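PDB 1TWU: uncharacterized protein YycE, which is of unknown function but belongs to the vicinal oxygen chelate superfamily and is probably related to glyoxalases and fosfomycin resistance proteins. Local coordinates for residues A[39-44]-A[60-65]. Sequence-based numbering, arbitrary orientation.
Sequences GEFSQH and HLEFTQ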
ATOM      1  N   GLY A  39      -4.973  -4.749  15.688  1.00 26.54           N
ATOM      2  CA  GLY A  39      -4.704  -3.587  16.511  1.00 25.37           C
ATOM      3  C   GLY A  39      -5.760  -2.520  16.321  1.00 26.84           C
ATOM      4  O   GLY A  39      -6.505  -2.537  15.341  1.00 27.67           O
ATOM      5  N   GLU A  40      -5.834  -1.595  17.272  1.00 26.74           N
ATOM      6  CA  GLU A  40      -6.793  -0.495  17.219  1.00 26.43           C
ATOM      7  C   GLU A  40      -6.424   0.479  18.324  1.00 25.35           C
ATOM      8  O   GLU A  40      -5.706   0.128  19.261  1.00 25.75           O
ATOM      9  CB  GLU A  40      -8.220  -0.994  17.458  1.00 26.33           C
ATOM     10  CG  GLU A  40      -8.508  -1.292  18.925  1.00 30.98           C
ATOM     11  CD  GLU A  40      -9.915  -1.800  19.170  1.00 35.11           C
ATOM     12  OE1 GLU A  40     -10.238  -2.919  18.708  1.00 36.89           O
ATOM     13  OE2 GLU A  40     -10.700  -1.082  19.829  1.00 36.65           O
ATOM     14  N   PHE A  41      -6.908   1.705  18.209  1.00 26.17           N
ATOM     15  CA  PHE A  41      -6.645   2.717  19.217  1.00 27.46           C
ATOM     16  C   PHE A  41      -7.731   3.781  19.157  1.00 29.17           C
ATOM     17  O   PHE A  41      -8.186   4.179  18.075  1.00 28.63           O
ATOM     18  CB  PHE A  41      -5.250   3.330  19.017  1.00 26.34           C
ATOM     19  CG  PHE A  41      -5.083   4.091  17.730  1.00 25.94           C
ATOM     20  CD1 PHE A  41      -5.359   5.455  17.670  1.00 25.18           C
ATOM     21  CD2 PHE A  41      -4.611   3.452  16.582  1.00 26.77           C
ATOM     22  CE1 PHE A  41      -5.161   6.175  16.487  1.00 25.46           C
ATOM     23  CE2 PHE A  41      -4.410   4.162  15.392  1.00 25.35           C
ATOM     24  CZ  PHE A  41      -4.685   5.528  15.348  1.00 25.23           C
ATOM     25  N   SER A  42      -8.160   4.220  20.330  1.00 29.53           N
ATOM     26  CA  SER A  42      -9.198   5.221  20.427  1.00 31.53           C
ATOM     27  C   SER A  42      -8.623   6.480  21.046  1.00 32.68           C
ATOM     28  O   SER A  42      -7.855   6.414  22.007  1.00 33.18           O
ATOM     29  CB  SER A  42     -10.339   4.687  21.290  1.00 32.93           C
ATOM     30  OG  SER A  42     -11.458   5.551  21.255  1.00 38.86           O
ATOM     31  N   GLN A  43      -8.989   7.623  20.476  1.00 33.35           N
ATOM     32  CA  GLN A  43      -8.546   8.925  20.959  1.00 34.28           C
ATOM     33  C   GLN A  43      -7.069   9.076  21.286  1.00 34.00           C
ATOM     34  O   GLN A  43      -6.702   9.262  22.449  1.00 33.20           O
ATOM     35  CB  GLN A  43      -9.352   9.324  22.191  1.00 35.32           C
ATOM     36  CG  GLN A  43     -10.813   9.592  21.913  1.00 40.50           C
ATOM     37  CD  GLN A  43     -11.617   9.725  23.190  1.00 43.82           C
ATOM     38  OE1 GLN A  43     -11.790   8.754  23.933  1.00 43.58           O
ATOM     39  NE2 GLN A  43     -12.106  10.935  23.461  1.00 46.67           N
ATOM     40  N   HIS A  44      -6.215   8.982  20.274  1.00 33.68           N
ATOM     41  CA  HIS A  44      -4.792   9.188  20.497  1.00 33.88           C
ATOM     42  C   HIS A  44      -4.399  10.382  19.636  1.00 33.54           C
ATOM     43  O   HIS A  44      -4.323  10.277  18.415  1.00 33.80           O
ATOM     44  CB  HIS A  44      -3.957   7.956  20.119  1.00 32.84           C
ATOM     45  CG  HIS A  44      -2.489   8.138  20.369  1.00 34.79           C
ATOM     46  ND1 HIS A  44      -1.984   8.492  21.603  1.00 35.70           N
ATOM     47  CD2 HIS A  44      -1.426   8.085  19.532  1.00 36.97           C
ATOM     48  CE1 HIS A  44      -0.676   8.653  21.514  1.00 35.78           C
ATOM     49  NE2 HIS A  44      -0.311   8.413  20.267  1.00 37.03           N
ATOM     50  N   HIS A  60       0.671  -5.191   7.110  1.00 25.96           N
ATOM     51  CA  HIS A  60      -0.703  -4.894   7.475  1.00 25.61           C
ATOM     52  C   HIS A  60      -1.149  -3.518   7.008  1.00 25.28           C
ATOM     53  O   HIS A  60      -0.345  -2.704   6.538  1.00 23.59           O
ATOM     54  CB  HIS A  60      -0.905  -5.011   8.995  1.00 25.21           C
ATOM     55  CG  HIS A  60      -0.111  -4.025   9.797  1.00 24.78           C
ATOM     56  ND1 HIS A  60       1.163  -4.288  10.257  1.00 25.00           N
ATOM     57  CD2 HIS A  60      -0.403  -2.766  10.203  1.00 23.81           C
ATOM     58  CE1 HIS A  60       1.619  -3.234  10.909  1.00 24.48           C
ATOM     59  NE2 HIS A  60       0.689  -2.296  10.892  1.00 23.59           N
ATOM     60  N   LEU A  61      -2.449  -3.278   7.137  1.00 23.96           N
ATOM     61  CA  LEU A  61      -3.055  -2.013   6.753  1.00 23.09           C
ATOM     62  C   LEU A  61      -3.462  -1.281   8.020  1.00 23.55           C
ATOM     63  O   LEU A  61      -3.736  -1.911   9.043  1.00 24.16           O
ATOM     64  CB  LEU A  61      -4.322  -2.255   5.923  1.00 21.63           C
ATOM     65  CG  LEU A  61      -4.271  -3.026   4.604  1.00 23.03           C
ATOM     66  CD1 LEU A  61      -5.681  -3.160   4.026  1.00 21.64           C
ATOM     67  CD2 LEU A  61      -3.365  -2.294   3.628  1.00 23.10           C
ATOM     68  N   GLU A  62      -3.476   0.046   7.957  1.00 22.08           N
ATOM     69  CA  GLU A  62      -3.945   0.855   9.073  1.00 22.42           C
ATOM     70  C   GLU A  62      -4.846   1.945   8.507  1.00 21.84           C
ATOM     71  O   GLU A  62      -4.540   2.550   7.482  1.00 21.76           O
ATOM     72  CB  GLU A  62      -2.809   1.522   9.851  1.00 23.32           C
ATOM     73  CG  GLU A  62      -3.370   2.476  10.906  1.00 25.63           C
ATOM     74  CD  GLU A  62      -2.327   3.336  11.592  1.00 27.59           C
ATOM     75  OE1 GLU A  62      -1.338   3.724  10.936  1.00 28.64           O
ATOM     76  OE2 GLU A  62      -2.514   3.644  12.790  1.00 28.75           O
ATOM     77  N   PHE A  63      -5.973   2.179   9.161  1.00 22.37           N
ATOM     78  CA  PHE A  63      -6.896   3.225   8.729  1.00 23.80           C
ATOM     79  C   PHE A  63      -7.108   4.147   9.918  1.00 25.09           C
ATOM     80  O   PHE A  63      -7.358   3.688  11.040  1.00 25.07           O
ATOM     81  CB  PHE A  63      -8.226   2.622   8.265  1.00 23.59           C
ATOM     82  CG  PHE A  63      -8.135   1.918   6.938  1.00 24.41           C
ATOM     83  CD1 PHE A  63      -8.261   2.632   5.746  1.00 24.01           C
ATOM     84  CD2 PHE A  63      -7.892   0.546   6.878  1.00 23.33           C
ATOM     85  CE1 PHE A  63      -8.147   1.991   4.514  1.00 24.22           C
ATOM     86  CE2 PHE A  63      -7.774  -0.109   5.650  1.00 23.60           C
ATOM     87  CZ  PHE A  63      -7.902   0.614   4.464  1.00 24.31           C
ATOM     88  N   THR A  64      -6.982   5.445   9.669  1.00 26.15           N
ATOM     89  CA  THR A  64      -7.141   6.440  10.715  1.00 28.04           C
ATOM     90  C   THR A  64      -8.162   7.520  10.358  1.00 29.22           C
ATOM     91  O   THR A  64      -8.343   7.869   9.191  1.00 28.38           O
ATOM     92  CB  THR A  64      -5.786   7.113  11.035  1.00 28.11           C
ATOM     93  OG1 THR A  64      -5.231   7.684   9.839  1.00 28.08           O
ATOM     94  CG2 THR A  64      -4.812   6.089  11.601  1.00 27.92           C
ATOM     95  N   GLN A  65      -8.827   8.035  11.389  1.00 31.09           N
ATOM     96  CA  GLN A  65      -9.825   9.085  11.242  1.00 32.68           C
ATOM     97  C   GLN A  65      -9.577  10.141  12.312  1.00 33.62           C
ATOM     98  O   GLN A  65      -9.421   9.813  13.487  1.00 33.31           O
ATOM     99  CB  GLN A  65     -11.224   8.489  11.400  1.00 32.40           C
ATOM    100  CG  GLN A  65     -12.354   9.491  11.295  1.00 32.45           C
ATOM    101  CD  GLN A  65     -13.711   8.821  11.284  1.00 33.55           C
ATOM    102  OE1 GLN A  65     -14.731   9.455  11.545  1.00 38.12           O
ATOM    103  NE2 GLN A  65     -13.733   7.539  10.970  1.00 33.71           N
TER
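OE2 of Glu62 and the methyl CG2 of Thr64 lie at the edge of the Phe41 ring, close to its plane. Neither face of the ring is used across this contact. The setting is a βαβββ module of the VOC fold: strand 12-18, helix 22-32 and strands 37-44, 47-53 and 59-66. The chain holds two such four-stranded mixed sheets. The carboxylate of Glu62 is turned 67° from the ring plane, and the two side chains cross at about a right angle. OE2 is 3.3 Å from CE2 of Phe41, so the oxygen faces the slightly positive C-H rim and not the pi cloud. Strand 47-53 lies between strands 37-44 and 59-66, which explains the wide spacing of 9.3 Å between CA of Phe41 and CA of Thr64. The side chains therefore reach over the middle strand, and both Phe41 and Glu62 also touch Met51 on it. Phe41 has CG between its backbone N and carbonyl carbon (chi1 65°), and this carries the ring tip to the far strand. Glu62 comes the other way with an extended chain, CG opposite the backbone N (chi1 174°). Arg14 on strand 12-18 forms a salt bridge with OE1, which holds one oxygen of the buried Glu62 while OE2 turns to the ring. Trp113 of the second subunit packs on the same glutamate. CZ of Phe41 makes a van der Waals contact with CG2 of Thr64 at 3.8 Å.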